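Local coordinates for protein endolytic peptidoglycan transglycosylase RlpA (Pseudomonas aeruginosa, PDB 6I05) that cleaves peptidoglycan glycan strands as a lytic transglycosylase, strongly preferring naked strands without stem peptides, and carries a SPOR domain tied to denuded-glycan recognition at the division septum, at residues E18-K23 with H45-G50; D63-R66 with Q72-L75. One frame throughout, in Å; residues are numbered along the deposited sequence. Where two conformers were deposited one is given.

Contact 1. Residues E18-K23 with H45-G50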
loop_
_atom_site.group_PDB
_atom_site.type_symbol
_atom_site.label_atom_id
_atom_site.label_comp_id
_atom_site.label_asym_id
_atom_site.label_seq_id
_atom_site.Cartn_x
_atom_site.Cartn_y
_atom_site.Cartn_z
ATOM N N GLU A 18 6.724 -0.254 -7.806
ATOM C CA GLU A 18 5.921 -1.000 -8.769
ATOM C C GLU A 18 5.923 -2.488 -8.451
ATOM O O GLU A 18 4.908 -3.169 -8.637
ATOM C CB GLU A 18 6.428 -0.752 -10.190
ATOM C CG GLU A 18 6.271 0.688 -10.671
ATOM C CD GLU A 18 4.862 1.002 -11.148
ATOM O OE1 GLU A 18 4.021 0.084 -11.178
ATOM O OE2 GLU A 18 4.594 2.172 -11.496
ATOM N N LEU A 19 7.054 -3.014 -7.973
ATOM C CA LEU A 19 7.117 -4.429 -7.630
ATOM C C LEU A 19 6.185 -4.744 -6.470
ATOM O O LEU A 19 5.426 -5.718 -6.520
ATOM C CB LEU A 19 8.550 -4.827 -7.296
ATOM C CG LEU A 19 8.744 -6.282 -6.877
ATOM C CD1 LEU A 19 8.260 -7.236 -7.960
ATOM C CD2 LEU A 19 10.206 -6.554 -6.548
ATOM N N LEU A 20 6.220 -3.924 -5.416
ATOM C CA LEU A 20 5.311 -4.145 -4.300
ATOM C C LEU A 20 3.859 -4.028 -4.748
ATOM O O LEU A 20 3.013 -4.832 -4.344
ATOM C CB LEU A 20 5.613 -3.184 -3.150
ATOM C CG LEU A 20 4.677 -3.326 -1.943
ATOM C CD1 LEU A 20 4.704 -4.738 -1.377
ATOM C CD2 LEU A 20 5.027 -2.311 -0.869
ATOM N N LYS A 21 3.551 -3.036 -5.587
ATOM C CA LYS A 21 2.192 -2.912 -6.114
ATOM C C LYS A 21 1.748 -4.192 -6.816
ATOM O O LYS A 21 0.637 -4.687 -6.586
ATOM C CB LYS A 21 2.092 -1.708 -7.054
ATOM C CG LYS A 21 0.819 -1.677 -7.870
ATOM C CD LYS A 21 0.762 -0.430 -8.731
ATOM C CE LYS A 21 -0.437 -0.446 -9.664
ATOM N NZ LYS A 21 -0.441 0.727 -10.584
ATOM N N ALA A 22 2.605 -4.739 -7.683
ATOM C CA ALA A 22 2.253 -5.963 -8.397
ATOM C C ALA A 22 2.034 -7.128 -7.437
ATOM O O ALA A 22 1.073 -7.892 -7.587
ATOM C CB ALA A 22 3.330 -6.303 -9.429
ATOM N N LYS A 23 2.908 -7.278 -6.436
ATOM C CA LYS A 23 2.743 -8.369 -5.479
ATOM C C LYS A 23 1.461 -8.212 -4.670
ATOM O O LYS A 23 0.766 -9.197 -4.396
ATOM C CB LYS A 23 3.958 -8.447 -4.552
ATOM C CG LYS A 23 5.244 -8.873 -5.248
ATOM C CD LYS A 23 6.392 -8.970 -4.263
ATOM C CE LYS A 23 7.641 -9.532 -4.919
ATOM N NZ LYS A 23 8.847 -9.308 -4.070
ATOM N N HIS A 45 7.847 7.312 -3.431
ATOM C CA HIS A 45 6.797 6.542 -4.095
ATOM C C HIS A 45 6.085 5.697 -3.045
ATOM O O HIS A 45 6.624 4.686 -2.587
ATOM C CB HIS A 45 7.403 5.637 -5.168
ATOM C CG HIS A 45 8.183 6.377 -6.202
ATOM N ND1 HIS A 45 7.579 7.110 -7.201
ATOM C CD2 HIS A 45 9.516 6.497 -6.398
ATOM C CE1 HIS A 45 8.507 7.652 -7.968
ATOM N NE2 HIS A 45 9.690 7.302 -7.498
ATOM N N ARG A 46 4.876 6.100 -2.671
ATOM C CA ARG A 46 4.117 5.435 -1.616
ATOM C C ARG A 46 3.159 4.432 -2.231
ATOM O O ARG A 46 2.398 4.773 -3.137
ATOM C CB ARG A 46 3.343 6.465 -0.797
ATOM C CG ARG A 46 4.292 7.554 -0.299
ATOM C CD ARG A 46 3.642 8.773 0.274
ATOM N NE ARG A 46 2.660 9.380 -0.612
ATOM C CZ ARG A 46 1.891 10.384 -0.226
ATOM N NH1 ARG A 46 2.044 10.880 0.996
ATOM N NH2 ARG A 46 0.966 10.869 -1.033
ATOM N N VAL A 47 3.197 3.200 -1.743
ATOM C CA VAL A 47 2.349 2.136 -2.267
ATOM C C VAL A 47 1.150 1.995 -1.344
ATOM O O VAL A 47 1.307 1.706 -0.151
ATOM C CB VAL A 47 3.118 0.814 -2.398
ATOM C CG1 VAL A 47 2.211 -0.267 -2.969
ATOM C CG2 VAL A 47 4.351 1.001 -3.277
ATOM N N ARG A 48 -0.044 2.215 -1.888
ATOM C CA ARG A 48 -1.265 2.309 -1.111
ATOM C C ARG A 48 -2.340 1.420 -1.710
ATOM O O ARG A 48 -2.250 0.972 -2.857
ATOM C CB ARG A 48 -1.759 3.757 -1.062
ATOM C CG ARG A 48 -0.818 4.642 -0.286
ATOM C CD ARG A 48 -1.255 6.078 -0.251
ATOM N NE ARG A 48 -0.444 6.784 0.734
ATOM C CZ ARG A 48 -0.691 8.004 1.183
ATOM N NH1 ARG A 48 -1.715 8.699 0.711
ATOM N NH2 ARG A 48 0.097 8.522 2.113
ATOM N N LEU A 49 -3.371 1.163 -0.916
ATOM C CA LEU A 49 -4.516 0.441 -1.448
ATOM C C LEU A 49 -5.800 0.957 -0.824
ATOM O O LEU A 49 -5.811 1.468 0.298
ATOM C CB LEU A 49 -4.364 -1.075 -1.371
ATOM C CG LEU A 49 -4.281 -1.558 0.054
ATOM C CD1 LEU A 49 -5.605 -2.142 0.461
ATOM C CD2 LEU A 49 -3.202 -2.604 0.179
ATOM N N GLY A 50 -6.876 0.850 -1.591
ATOM C CA GLY A 50 -8.159 1.351 -1.183
ATOM C C GLY A 50 -8.850 2.006 -2.357
ATOM O O GLY A 50 -8.283 2.104 -3.447
#
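Val47 meets the helix at Leu20 and Lys21, and the small patch they form is a worked example of how one branched side chain contributes to seating a helix on a sheet. Both Leu20 and Val47 point their CB atoms across the interface, and their side chains meet at a slant. On the helix, Leu20 holds CG anti to its own backbone nitrogen (chi1 179°), and its CD2 reaches Val47 CB at 4.0 Å. CG1 of Val47 likewise stands anti to the backbone nitrogen (chi1 -179°), which carries this methyl to the helix backbone, 4.1 Å from Leu20 CG and 4.0 Å from the amide N of Lys21. Leu20 CD2 has all three branch atoms of Val47, CB, CG1 and CG2, within 4.2 Å. Beyond its amide, Lys21 adds CB, 4.3 Å from Val47 CG1; the rest of the lysine is almost fully extended and leads its amine away from the strand. In the βαββαβ, RNP-like fold of the SPOR domain, helix 14-25 is one of two helices packed against the antiparallel sheet, in which strand 42-52 runs between strands 32-39 and 4-11. Phe11, Ala17 and Leu24 also border Val47, and Phe11 and Leu70 border Leu20. On the far side of the strand, Arg46 and Arg48 lay their guanidinium groups partly over each other and bond to Ser35 and Gln7 respectively. With no hydrogen bond between the two segments, the seating of helix on strand here depends on apolar shape and burial.

Contact 2. Residues D63-R66 with Q72-L75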
loop_
_atom_site.group_PDB
_atom_site.type_symbol
_atom_site.label_atom_id
_atom_site.label_comp_id
_atom_site.label_asym_id
_atom_site.label_seq_id
_atom_site.Cartn_x
_atom_site.Cartn_y
_atom_site.Cartn_z
ATOM N N ASP A 63 -3.934 -8.361 7.804
ATOM C CA ASP A 63 -3.522 -9.735 8.083
ATOM C C ASP A 63 -2.972 -10.408 6.831
ATOM O O ASP A 63 -1.917 -11.049 6.874
ATOM C CB ASP A 63 -4.708 -10.548 8.611
ATOM C CG ASP A 63 -5.200 -10.089 9.976
ATOM O OD1 ASP A 63 -4.539 -9.265 10.647
ATOM O OD2 ASP A 63 -6.282 -10.576 10.379
ATOM N N SER A 64 -3.675 -10.278 5.700
ATOM C CA SER A 64 -3.234 -10.939 4.472
ATOM C C SER A 64 -1.880 -10.418 4.015
ATOM O O SER A 64 -1.038 -11.180 3.517
ATOM C CB SER A 64 -4.271 -10.727 3.374
ATOM O OG SER A 64 -5.502 -11.317 3.729
ATOM N N ILE A 65 -1.651 -9.114 4.170
ATOM C CA ILE A 65 -0.375 -8.527 3.778
ATOM C C ILE A 65 0.751 -9.066 4.653
ATOM O O ILE A 65 1.847 -9.376 4.163
ATOM C CB ILE A 65 -0.477 -6.991 3.820
ATOM C CG1 ILE A 65 -1.413 -6.502 2.708
ATOM C CG2 ILE A 65 0.900 -6.354 3.739
ATOM C CD1 ILE A 65 -1.943 -5.089 2.911
ATOM N N ARG A 66 0.495 -9.209 5.957
ATOM C CA ARG A 66 1.508 -9.763 6.848
ATOM C C ARG A 66 1.776 -11.237 6.553
ATOM O O ARG A 66 2.932 -11.671 6.572
ATOM C CB ARG A 66 1.125 -9.543 8.314
ATOM C CG ARG A 66 1.161 -8.080 8.743
ATOM C CD ARG A 66 1.222 -7.945 10.254
ATOM N NE ARG A 66 1.487 -6.564 10.656
ATOM C CZ ARG A 66 0.542 -5.671 10.936
ATOM N NH1 ARG A 66 -0.741 -6.011 10.868
ATOM N NH2 ARG A 66 0.881 -4.436 11.292
ATOM N N GLN A 72 4.571 -3.705 6.479
ATOM C CA GLN A 72 3.776 -3.345 7.648
ATOM C C GLN A 72 2.681 -2.379 7.223
ATOM O O GLN A 72 2.939 -1.180 7.041
ATOM C CB GLN A 72 4.664 -2.713 8.726
ATOM C CG GLN A 72 5.681 -3.672 9.344
ATOM C CD GLN A 72 5.048 -4.905 9.979
ATOM O OE1 GLN A 72 3.908 -4.868 10.449
ATOM N NE2 GLN A 72 5.793 -6.004 9.997
ATOM N N PRO A 73 1.451 -2.853 7.043
ATOM C CA PRO A 73 0.391 -2.017 6.465
ATOM C C PRO A 73 -0.215 -1.103 7.526
ATOM O O PRO A 73 -0.670 -1.570 8.571
ATOM C CB PRO A 73 -0.627 -3.054 5.980
ATOM C CG PRO A 73 -0.426 -4.230 6.897
ATOM C CD PRO A 73 1.005 -4.227 7.328
ATOM N N THR A 74 -0.239 0.200 7.246
ATOM C CA THR A 74 -0.755 1.201 8.170
ATOM C C THR A 74 -1.859 2.020 7.514
ATOM O O THR A 74 -1.841 2.255 6.313
ATOM C CB THR A 74 0.362 2.136 8.663
ATOM O OG1 THR A 74 0.961 2.804 7.545
ATOM C CG2 THR A 74 1.430 1.353 9.394
ATOM N N LEU A 75 -2.828 2.450 8.317
ATOM C CA LEU A 75 -3.896 3.303 7.809
ATOM C C LEU A 75 -3.354 4.679 7.454
ATOM O O LEU A 75 -2.536 5.249 8.185
ATOM C CB LEU A 75 -4.997 3.455 8.854
ATOM C CG LEU A 75 -6.017 2.320 8.885
ATOM C CD1 LEU A 75 -6.819 2.391 10.150
ATOM C CD2 LEU A 75 -6.947 2.404 7.678
HETATM O O HOH W 1 0.579 -1.908 10.997
#
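Arg66 and Gln72 each set CG anti to the carbonyl carbon, but Arg66 then runs extended from CG to NE, whereas Gln72 bends at chi2 (-58°) and brings its amide back toward the helix. The two side chains cross at about a right angle. Arg66 grips Gln72 OE1 side-on with two nitrogens: NE donates at 3.0 Å and the more bent bond from NH2 spans 3.2 Å. OE1 sits at the guanidinium edge, near its plane, while the amide itself is turned 38° from that plane. Pro73 fills a different approach, with CD over the centre of one guanidinium face, 3.9 Å from Arg66 CZ. This is the closing leg of a split beta-alpha-beta crossover in the SPOR domain: helix 55-67 links the parallel strands 42-52 and 74-76, which have strand 4-11 between them, and the chain here loops back along the helix to enter the edge strand 74-76. The proline ring is shared, since its CB lies 3.9 Å from Ile65 CD1 and its CG 4.0 Å from Ile65 CG2. Ile65 and Pro73 thus make the buried, apolar half of the contact, and Ile65 also touches Val8 of strand 4-11. Toward the arginine's outer end a water accepts a weak bond from Arg66 NH2 and donates to Pro73 O at 2.7 Å, a carbonyl that also receives Gln62 NE2.

In the fold
Contact 1 is a buried contact near the centre of the chain, whereas contact 2 is only partly buried and lies farther out. Each brings a helix against the antiparallel sheet: in contact 1 helix 14-25 lies over the inner strand 42-52, and in contact 2 helix 55-67 lies beside the approach to the outermost strand 74-76. The chemistry follows the position: contact 1 has no hydrogen bond across its segments, while contact 2 mixes buried apolar contact with solvent-exposed polar bonding. Their centres lie about 12 Å apart, and strand 42-52 itself reaches helix 55-67 through Leu49 CD2 and Ile65 CD1, 3.9 Å from each other.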